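Local atomic coordinates of SAM-dependent methyltransferase (Streptococcus pneumoniae, PDB entry 3KR9), a protein that probably methylates N1 of adenine 22 in tRNA, using S-adenosylmethionine as methyl donor in a class I Rossmann-like fold. Residues F12-A17 with V112-L117; Q136-S141 with V154-Q159. All coordinates share one frame; numbering follows the deposited sequence.

Contact 1: residues F12-A17 with V112-L117; sequences FVSQGA and VERLIL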
loop_
_atom_site.group_PDB
_atom_site.type_symbol
_atom_site.label_atom_id
_atom_site.label_comp_id
_atom_site.label_asym_id
_atom_site.label_seq_id
_atom_site.Cartn_x
_atom_site.Cartn_y
_atom_site.Cartn_z
ATOM N N PHE A 12 10.416 -2.117 5.031
ATOM C CA PHE A 12 9.852 -1.302 6.061
ATOM C C PHE A 12 9.366 -2.109 7.237
ATOM O O PHE A 12 8.971 -1.528 8.242
ATOM C CB PHE A 12 8.771 -0.396 5.522
ATOM C CG PHE A 12 9.276 0.677 4.583
ATOM C CD1 PHE A 12 9.985 1.788 5.077
ATOM C CD2 PHE A 12 9.011 0.592 3.214
ATOM C CE1 PHE A 12 10.407 2.789 4.217
ATOM C CE2 PHE A 12 9.425 1.590 2.346
ATOM C CZ PHE A 12 10.123 2.691 2.847
ATOM N N VAL A 13 9.478 -3.432 7.178
ATOM C CA VAL A 13 8.972 -4.231 8.301
ATOM C C VAL A 13 9.967 -4.303 9.406
ATOM O O VAL A 13 11.000 -4.958 9.252
ATOM C CB VAL A 13 8.548 -5.668 7.884
ATOM C CG1 VAL A 13 8.043 -6.488 9.104
ATOM C CG2 VAL A 13 7.518 -5.579 6.800
ATOM N N SER A 14 9.621 -3.662 10.529
ATOM C CA SER A 14 10.578 -3.424 11.604
ATOM C C SER A 14 11.084 -4.737 12.153
ATOM O O SER A 14 10.309 -5.718 12.337
ATOM C CB SER A 14 9.955 -2.558 12.735
ATOM O OG SER A 14 9.442 -1.380 12.142
ATOM N N GLN A 15 12.388 -4.727 12.407
ATOM C CA GLN A 15 13.139 -5.872 12.912
ATOM C C GLN A 15 12.487 -6.312 14.179
ATOM O O GLN A 15 12.159 -5.475 15.017
ATOM C CB GLN A 15 14.620 -5.455 13.201
ATOM C CG GLN A 15 15.425 -6.556 13.893
ATOM C CD GLN A 15 15.724 -7.701 12.953
ATOM O OE1 GLN A 15 16.020 -7.473 11.787
ATOM N NE2 GLN A 15 15.618 -8.940 13.443
ATOM N N GLY A 16 12.281 -7.609 14.354
ATOM C CA GLY A 16 11.594 -8.101 15.562
ATOM C C GLY A 16 10.059 -8.027 15.527
ATOM O O GLY A 16 9.423 -8.447 16.460
ATOM N N ALA A 17 9.466 -7.500 14.457
ATOM C CA ALA A 17 7.972 -7.380 14.406
ATOM C C ALA A 17 7.227 -8.684 14.520
ATOM O O ALA A 17 7.710 -9.795 14.149
ATOM C CB ALA A 17 7.520 -6.631 13.087
ATOM N N VAL A 112 -1.047 -1.089 17.013
ATOM C CA VAL A 112 -0.140 -1.483 15.921
ATOM C C VAL A 112 0.796 -0.329 15.690
ATOM O O VAL A 112 0.313 0.779 15.618
ATOM C CB VAL A 112 -0.980 -1.839 14.645
ATOM C CG1 VAL A 112 -0.086 -2.150 13.436
ATOM C CG2 VAL A 112 -1.903 -3.048 14.956
ATOM N N GLU A 113 2.131 -0.558 15.607
ATOM C CA GLU A 113 3.084 0.549 15.452
ATOM C C GLU A 113 3.036 1.101 14.034
ATOM O O GLU A 113 3.109 2.325 13.794
ATOM C CB GLU A 113 4.548 0.091 15.739
ATOM C CG GLU A 113 4.752 -0.611 17.090
ATOM C CD GLU A 113 6.077 -1.361 17.182
ATOM O OE1 GLU A 113 6.824 -1.458 16.188
ATOM O OE2 GLU A 113 6.363 -1.900 18.261
ATOM N N ARG A 114 2.913 0.187 13.078
ATOM C CA ARG A 114 3.153 0.572 11.716
ATOM C C ARG A 114 2.292 -0.234 10.688
ATOM O O ARG A 114 2.049 -1.430 10.872
ATOM C CB ARG A 114 4.658 0.411 11.442
ATOM C CG ARG A 114 5.052 0.730 10.002
ATOM C CD ARG A 114 6.592 0.546 9.847
ATOM N NE ARG A 114 7.319 1.701 10.392
ATOM C CZ ARG A 114 8.588 1.955 10.092
ATOM N NH1 ARG A 114 9.235 1.112 9.309
ATOM N NH2 ARG A 114 9.218 3.026 10.594
ATOM N N LEU A 115 1.807 0.476 9.674
ATOM C CA LEU A 115 1.079 -0.061 8.563
ATOM C C LEU A 115 1.898 0.216 7.345
ATOM O O LEU A 115 2.360 1.334 7.169
ATOM C CB LEU A 115 -0.233 0.672 8.377
ATOM C CG LEU A 115 -1.469 0.444 9.233
ATOM C CD1 LEU A 115 -1.270 -0.097 10.641
ATOM C CD2 LEU A 115 -2.393 1.719 9.154
ATOM N N ILE A 116 2.052 -0.799 6.491
ATOM C CA ILE A 116 2.733 -0.596 5.245
ATOM C C ILE A 116 1.748 -0.929 4.147
ATOM O O ILE A 116 1.289 -2.044 4.044
ATOM C CB ILE A 116 4.025 -1.504 5.150
ATOM C CG1 ILE A 116 4.861 -1.387 6.428
ATOM C CG2 ILE A 116 4.823 -1.238 3.859
ATOM C CD1 ILE A 116 5.958 -2.433 6.561
ATOM N N LEU A 117 1.466 0.051 3.306
ATOM C CA LEU A 117 0.387 -0.051 2.381
ATOM C C LEU A 117 0.873 0.160 0.972
ATOM O O LEU A 117 1.534 1.155 0.671
ATOM C CB LEU A 117 -0.694 0.993 2.715
ATOM C CG LEU A 117 -1.078 1.120 4.194
ATOM C CD1 LEU A 117 -1.996 2.373 4.397
ATOM C CD2 LEU A 117 -1.730 -0.149 4.756
HETATM O O HOH W 1 7.334 -0.711 13.666
#

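Contact 2: residues Q136-S141 with V154-Q159; sequences QIVAES and VVEAGQ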
loop_
_atom_site.group_PDB
_atom_site.type_symbol
_atom_site.label_atom_id
_atom_site.label_comp_id
_atom_site.label_asym_id
_atom_site.label_seq_id
_atom_site.Cartn_x
_atom_site.Cartn_y
_atom_site.Cartn_z
ATOM N N GLN A 136 -0.516 9.232 10.152
ATOM C CA GLN A 136 0.423 10.078 9.403
ATOM C C GLN A 136 1.343 9.210 8.539
ATOM O O GLN A 136 1.746 8.142 8.937
ATOM C CB GLN A 136 1.300 10.965 10.346
ATOM C CG GLN A 136 2.023 10.180 11.452
ATOM C CD GLN A 136 3.006 11.035 12.299
ATOM O OE1 GLN A 136 3.429 12.091 11.877
ATOM N NE2 GLN A 136 3.377 10.533 13.475
ATOM N N ILE A 137 1.700 9.715 7.376
ATOM C CA ILE A 137 2.632 9.041 6.520
ATOM C C ILE A 137 3.983 9.411 7.060
ATOM O O ILE A 137 4.221 10.598 7.397
ATOM C CB ILE A 137 2.405 9.470 5.064
ATOM C CG1 ILE A 137 1.011 8.934 4.600
ATOM C CG2 ILE A 137 3.520 8.957 4.137
ATOM C CD1 ILE A 137 0.503 9.633 3.300
ATOM N N VAL A 138 4.842 8.413 7.213
ATOM C CA VAL A 138 6.224 8.662 7.698
ATOM C C VAL A 138 7.281 8.246 6.669
ATOM O O VAL A 138 8.490 8.478 6.877
ATOM C CB VAL A 138 6.537 7.909 9.017
ATOM C CG1 VAL A 138 5.578 8.323 10.169
ATOM C CG2 VAL A 138 6.604 6.391 8.775
ATOM N N ALA A 139 6.853 7.662 5.557
ATOM C CA ALA A 139 7.781 7.327 4.467
ATOM C C ALA A 139 6.971 6.890 3.244
ATOM O O ALA A 139 5.817 6.398 3.383
ATOM C CB ALA A 139 8.749 6.196 4.915
ATOM N N GLU A 140 7.535 7.110 2.055
ATOM C CA GLU A 140 6.919 6.617 0.839
ATOM C C GLU A 140 7.984 6.134 -0.125
ATOM O O GLU A 140 9.076 6.723 -0.211
ATOM C CB GLU A 140 6.084 7.696 0.148
ATOM C CG GLU A 140 5.002 8.345 1.002
ATOM C CD GLU A 140 4.216 9.373 0.201
ATOM O OE1 GLU A 140 4.862 10.293 -0.325
ATOM O OE2 GLU A 140 2.958 9.292 0.109
ATOM N N SER A 141 7.680 5.110 -0.886
ATOM C CA SER A 141 8.565 4.679 -1.940
ATOM C C SER A 141 7.806 4.369 -3.182
ATOM O O SER A 141 6.669 4.064 -3.089
ATOM C CB SER A 141 9.387 3.491 -1.505
ATOM O OG SER A 141 10.018 3.745 -0.288
ATOM N N VAL A 154 4.043 4.237 4.108
ATOM C CA VAL A 154 4.318 3.738 5.465
ATOM C C VAL A 154 3.643 4.706 6.438
ATOM O O VAL A 154 3.767 5.901 6.290
ATOM C CB VAL A 154 5.826 3.713 5.801
ATOM C CG1 VAL A 154 6.046 2.965 7.158
ATOM C CG2 VAL A 154 6.698 3.050 4.657
ATOM N N VAL A 155 2.959 4.195 7.452
ATOM C CA VAL A 155 2.008 4.997 8.175
ATOM C C VAL A 155 2.129 4.622 9.607
ATOM O O VAL A 155 2.343 3.429 9.942
ATOM C CB VAL A 155 0.546 4.648 7.707
ATOM C CG1 VAL A 155 -0.479 5.423 8.543
ATOM C CG2 VAL A 155 0.402 4.907 6.182
ATOM N N GLU A 156 2.032 5.625 10.478
ATOM C CA GLU A 156 1.994 5.336 11.902
ATOM C C GLU A 156 0.947 6.282 12.487
ATOM O O GLU A 156 0.498 7.174 11.787
ATOM C CB GLU A 156 3.399 5.560 12.512
ATOM C CG GLU A 156 4.430 4.662 11.794
ATOM C CD GLU A 156 5.860 4.793 12.328
ATOM O OE1 GLU A 156 6.193 5.826 12.938
ATOM O OE2 GLU A 156 6.644 3.843 12.151
ATOM N N ALA A 157 0.552 6.064 13.725
ATOM C CA ALA A 157 -0.507 6.862 14.372
ATOM C C ALA A 157 -0.041 8.280 14.525
ATOM O O ALA A 157 1.099 8.495 14.962
ATOM C CB ALA A 157 -0.827 6.253 15.794
ATOM N N GLY A 158 -0.888 9.257 14.194
ATOM C CA GLY A 158 -0.529 10.659 14.473
ATOM C C GLY A 158 -1.186 11.568 13.479
ATOM O O GLY A 158 -1.765 11.092 12.527
ATOM N N GLN A 159 -1.021 12.874 13.639
ATOM C CA GLN A 159 -1.717 13.814 12.810
ATOM C C GLN A 159 -0.892 14.146 11.589
ATOM O O GLN A 159 0.322 14.242 11.667
ATOM C CB GLN A 159 -1.926 15.152 13.551
ATOM C CG GLN A 159 -2.793 15.098 14.796
ATOM C CD GLN A 159 -3.042 16.526 15.399
ATOM O OE1 GLN A 159 -2.103 17.251 15.741
ATOM N NE2 GLN A 159 -4.308 16.917 15.478
#

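Contact 1: residues F12-A17 with V112-L117
The loop backbone at F12 and V13 passes over the strand that holds R114 and I116 without pairing with it, the nearest CA atoms, F12 and I116, being 7.2 Å apart. In this class I Rossmann-like methyltransferase fold the loop runs from helix 4-10 into strand 17-22, and before it does so F12 to S14 lie across one face of the central sheet at strand 114-119. I116 supplies the apolar part: its CD1 sits 3.5 Å from V13 CG2, the two side chains crossing at about a right angle, and touches F12 CB. A branched aliphatic residue suits this buried spot. The F12 ring turns away toward strand 135-145, packing on A139 and S141. R114 needs length to reach the loop: with CG anti to the backbone N (chi1 178°) and a bend at chi3, its NH1 donates a hydrogen bond to F12 O at 2.9 Å, on a lone pair in the carbonyl plane though bent (146° at the hydrogen). E156 holds R114 NE in a salt bridge. S14 OG stands over one face of the R114 guanidinium, offset toward its rim and 3.8 Å from R114 NH1, and a water bridges that hydroxyl to E113, donating to OE1 at 2.7 Å.

Contact 2: residues Q136-S141 with V154-Q159
V154 meets A139 as an antiparallel hydrogen-bonded pair of the beta hairpin formed by strands 135-145 and 148-157, at the edge of the central sheet. V154 N donates to A139 O at 2.9 Å, and V154 CG2 lies 3.8 Å from A139 CB; the single methyl of A139 suits this close packing, and F12 also covers V154. V154 O accepts from V138 N at 2.9 Å. I137 pairs with V155 while A139 pairs with V154, so two steps along one strand match one step along the other: a beta bulge, with V138 the extra residue. V138 CG2 meets V154 CG1, the side chains at about a right angle. V155, opposite I137 in a non-hydrogen-bonded pair, turns to the other face, toward helix 123-132; its CA makes a CA-H...O contact of 3.2 Å with Q136 O, and beta-branching suits the extended backbone. E156 closes a two-bond ring with Q136: Q136 N reaches E156 O at 2.8 Å, and E156 N returns to Q136 O. The extended E156 side chain runs across V138, its CG and CD against the methyls, while OE2 pairs with R114. At A157, Q136 CG sits between its own backbone N and carbonyl carbon (chi1 52°), and the extended chain lays Q136 NE2 beside A157 O at 3.4 Å, a weak bond. At G158 (phi 151°) the backbone takes angles open to glycine, and its bare CA passes 4.0 Å from Q136 NE2. The chemistry implies that main-chain bonds set the register, while V138, the bulge residue, lies against the aliphatic part of a glutamate whose OE2 is held by R114 of the neighbouring strand, which would offset its charge.

Contacts 1 and 2 meet on one sheet, since strands 114-119 and 148-157 are neighbours in it and L115 O probably accepts a hydrogen bond from V155 N. Contact 1 lays a loop over a face of the sheet and rests on side chains of the strand, one of them bonding to a loop carbonyl, whereas contact 2 joins two strands edge to edge through backbone bonds. Both are partly buried: I116 and V13 mark the inner side of the first, V154, V155 and I137 that of the second, with A157 and Q159 at the surface. R114 and E156 are the charged side-chain tie between the two contacts, one residue belonging to each.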